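Local structure of glycoside hydrolase, GH17 family (Formosa sp. Hel1_33_131, 6FCG) at residues Leu267-Ile272 and Val417-Val422. The protein probably hydrolyses internal beta-1,3-glucosidic bonds of laminarin, the storage glucan of microalgae, as an endo-acting laminarinase of glycoside hydrolase family 17. Residues are numbered along the deposited sequence; the frame is centred on the assembly and turned at random.
Sequences LKRIDI and VELPPV
I270 meets the extended segment V417-V422 at two points, and this half of the contact is the buried one. Its CD1 lies 4.1 Å from CG1 of V417, while its CG1 passes CD of the P420 ring at 4.2 Å, the two side chains crossing at about a right angle. With CG1 anti to the carbonyl carbon (chi1 -71°), the longer branch of the isoleucine is carried toward the segment although its CB is not aimed there. Branched aliphatics suit this place, since I331 and L415 of a second subunit pack on I270, and Y327 and the same L415 on V417; the proline ring holds phi near -62°, which suits the extended path, and presents CD, an apolar carbon, to I270.

The more open side belongs to R269 and L419, both partly exposed. CD2 of L419 sits over the centre of one guanidinium face, 3.6 Å from CZ of R269, and also touches CB of R269 at 3.9 Å. Bends at chi2 and chi3 bring the flat group against this methyl. NH1 of R269 forms a salt bridge with E416 of the second subunit and a weak hydrogen bond to L264 O. Replacing R269 with an alanine is likely to cost E416 this salt bridge and leave L419 CD2 without the flat group it rests on.

No hydrogen bond joins the two segments. A C-terminal tail is thus laid by apolar contacts across the start of helix 266-294, an outer helix of the TIM barrel expected for family 17, at an interface with a second subunit.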
loop_
_atom_site.group_PDB
_atom_site.type_symbol
_atom_site.label_atom_id
_atom_site.label_comp_id
_atom_site.label_asym_id
_atom_site.label_seq_id
_atom_site.Cartn_x
_atom_site.Cartn_y
_atom_site.Cartn_z
ATOM N N LEU A 267 9.425 29.534 -4.454
ATOM C CA LEU A 267 9.201 30.210 -5.725
ATOM C C LEU A 267 10.200 29.782 -6.781
ATOM O O LEU A 267 9.809 29.494 -7.906
ATOM C CB LEU A 267 9.286 31.713 -5.542
ATOM C CG LEU A 267 8.109 32.283 -4.757
ATOM C CD1 LEU A 267 8.506 33.484 -3.912
ATOM C CD2 LEU A 267 6.982 32.614 -5.732
ATOM N N LYS A 268 11.469 29.725 -6.393
ATOM C CA LYS A 268 12.557 29.390 -7.317
ATOM C C LYS A 268 12.525 27.940 -7.728
ATOM O O LYS A 268 12.754 27.630 -8.892
ATOM C CB LYS A 268 13.953 29.781 -6.746
ATOM C CG LYS A 268 14.276 31.216 -7.175
ATOM C CD LYS A 268 15.379 31.948 -6.443
ATOM C CE LYS A 268 15.605 33.341 -7.047
ATOM N NZ LYS A 268 15.696 34.405 -6.002
ATOM N N ARG A 269 12.201 27.064 -6.780
ATOM C CA ARG A 269 12.025 25.646 -7.073
ATOM C C ARG A 269 10.978 25.370 -8.164
ATOM O O ARG A 269 11.211 24.544 -9.054
ATOM C CB ARG A 269 11.679 24.883 -5.800
ATOM C CG ARG A 269 12.910 24.635 -4.960
ATOM C CD ARG A 269 12.752 24.901 -3.458
ATOM N NE ARG A 269 12.139 23.844 -2.723
ATOM C CZ ARG A 269 11.492 23.984 -1.564
ATOM N NH1 ARG A 269 11.359 25.147 -0.899
ATOM N NH2 ARG A 269 10.979 22.887 -1.061
ATOM N N ILE A 270 9.837 26.050 -8.078
ATOM C CA ILE A 270 8.801 25.930 -9.093
ATOM C C ILE A 270 9.296 26.472 -10.446
ATOM O O ILE A 270 9.163 25.790 -11.456
ATOM C CB ILE A 270 7.466 26.575 -8.630
ATOM C CG1 ILE A 270 6.859 25.706 -7.534
ATOM C CG2 ILE A 270 6.480 26.693 -9.789
ATOM C CD1 ILE A 270 5.623 26.278 -6.884
ATOM N N ASP A 271 9.875 27.677 -10.459
ATOM C CA ASP A 271 10.428 28.264 -11.690
ATOM C C ASP A 271 11.399 27.326 -12.417
ATOM O O ASP A 271 11.284 27.128 -13.622
ATOM C CB ASP A 271 11.124 29.606 -11.411
ATOM C CG ASP A 271 10.143 30.763 -11.174
ATOM O OD1 ASP A 271 8.994 30.706 -11.666
ATOM O OD2 ASP A 271 10.545 31.762 -10.509
ATOM N N ILE A 272 12.336 26.752 -11.680
ATOM C CA ILE A 272 13.365 25.862 -12.242
ATOM C C ILE A 272 12.733 24.604 -12.788
ATOM O O ILE A 272 13.107 24.132 -13.859
ATOM C CB ILE A 272 14.437 25.489 -11.171
ATOM C CG1 ILE A 272 15.364 26.668 -10.951
ATOM C CG2 ILE A 272 15.284 24.279 -11.561
ATOM C CD1 ILE A 272 16.063 26.633 -9.612
ATOM N N VAL A 417 -1.435 25.273 -4.103
ATOM C CA VAL A 417 -0.324 24.786 -4.930
ATOM C C VAL A 417 0.650 23.927 -4.098
ATOM O O VAL A 417 1.024 24.303 -3.005
ATOM C CB VAL A 417 0.489 25.961 -5.558
ATOM C CG1 VAL A 417 1.689 25.431 -6.320
ATOM C CG2 VAL A 417 -0.327 26.826 -6.514
ATOM N N GLU A 418 1.035 22.769 -4.644
ATOM C CA GLU A 418 2.067 21.927 -4.063
ATOM C C GLU A 418 3.342 22.030 -4.877
ATOM O O GLU A 418 3.306 22.403 -6.038
ATOM C CB GLU A 418 1.580 20.485 -3.993
ATOM C CG GLU A 418 0.300 20.352 -3.166
ATOM C CD GLU A 418 -0.070 18.930 -2.820
ATOM O OE1 GLU A 418 -1.261 18.627 -3.009
ATOM O OE2 GLU A 418 0.785 18.126 -2.398
ATOM N N LEU A 419 4.473 21.721 -4.246
ATOM C CA LEU A 419 5.764 21.678 -4.946
ATOM C C LEU A 419 5.958 20.367 -5.689
ATOM O O LEU A 419 5.368 19.352 -5.332
ATOM C CB LEU A 419 6.954 21.892 -4.003
ATOM C CG LEU A 419 7.093 23.361 -3.605
ATOM C CD1 LEU A 419 6.550 23.579 -2.207
ATOM C CD2 LEU A 419 8.535 23.807 -3.672
ATOM N N PRO A 420 6.815 20.384 -6.724
ATOM C CA PRO A 420 7.133 19.123 -7.377
ATOM C C PRO A 420 7.821 18.165 -6.399
ATOM O O PRO A 420 8.410 18.606 -5.424
ATOM C CB PRO A 420 8.079 19.534 -8.499
ATOM C CG PRO A 420 7.840 20.995 -8.718
ATOM C CD PRO A 420 7.423 21.547 -7.403
ATOM N N PRO A 421 7.733 16.858 -6.656
ATOM C CA PRO A 421 8.365 15.936 -5.747
ATOM C C PRO A 421 9.892 16.079 -5.766
ATOM O O PRO A 421 10.488 16.355 -6.808
ATOM C CB PRO A 421 7.924 14.563 -6.284
ATOM C CG PRO A 421 7.720 14.778 -7.740
ATOM C CD PRO A 421 7.221 16.187 -7.871
ATOM N N VAL A 422 10.502 15.876 -4.600
ATOM C CA VAL A 422 11.950 15.857 -4.445
ATOM C C VAL A 422 12.537 14.570 -5.063
ATOM O O VAL A 422 11.997 13.498 -4.865
ATOM C CB VAL A 422 12.322 15.971 -2.948
ATOM C CG1 VAL A 422 13.803 15.639 -2.715
ATOM C CG2 VAL A 422 11.988 17.373 -2.437
#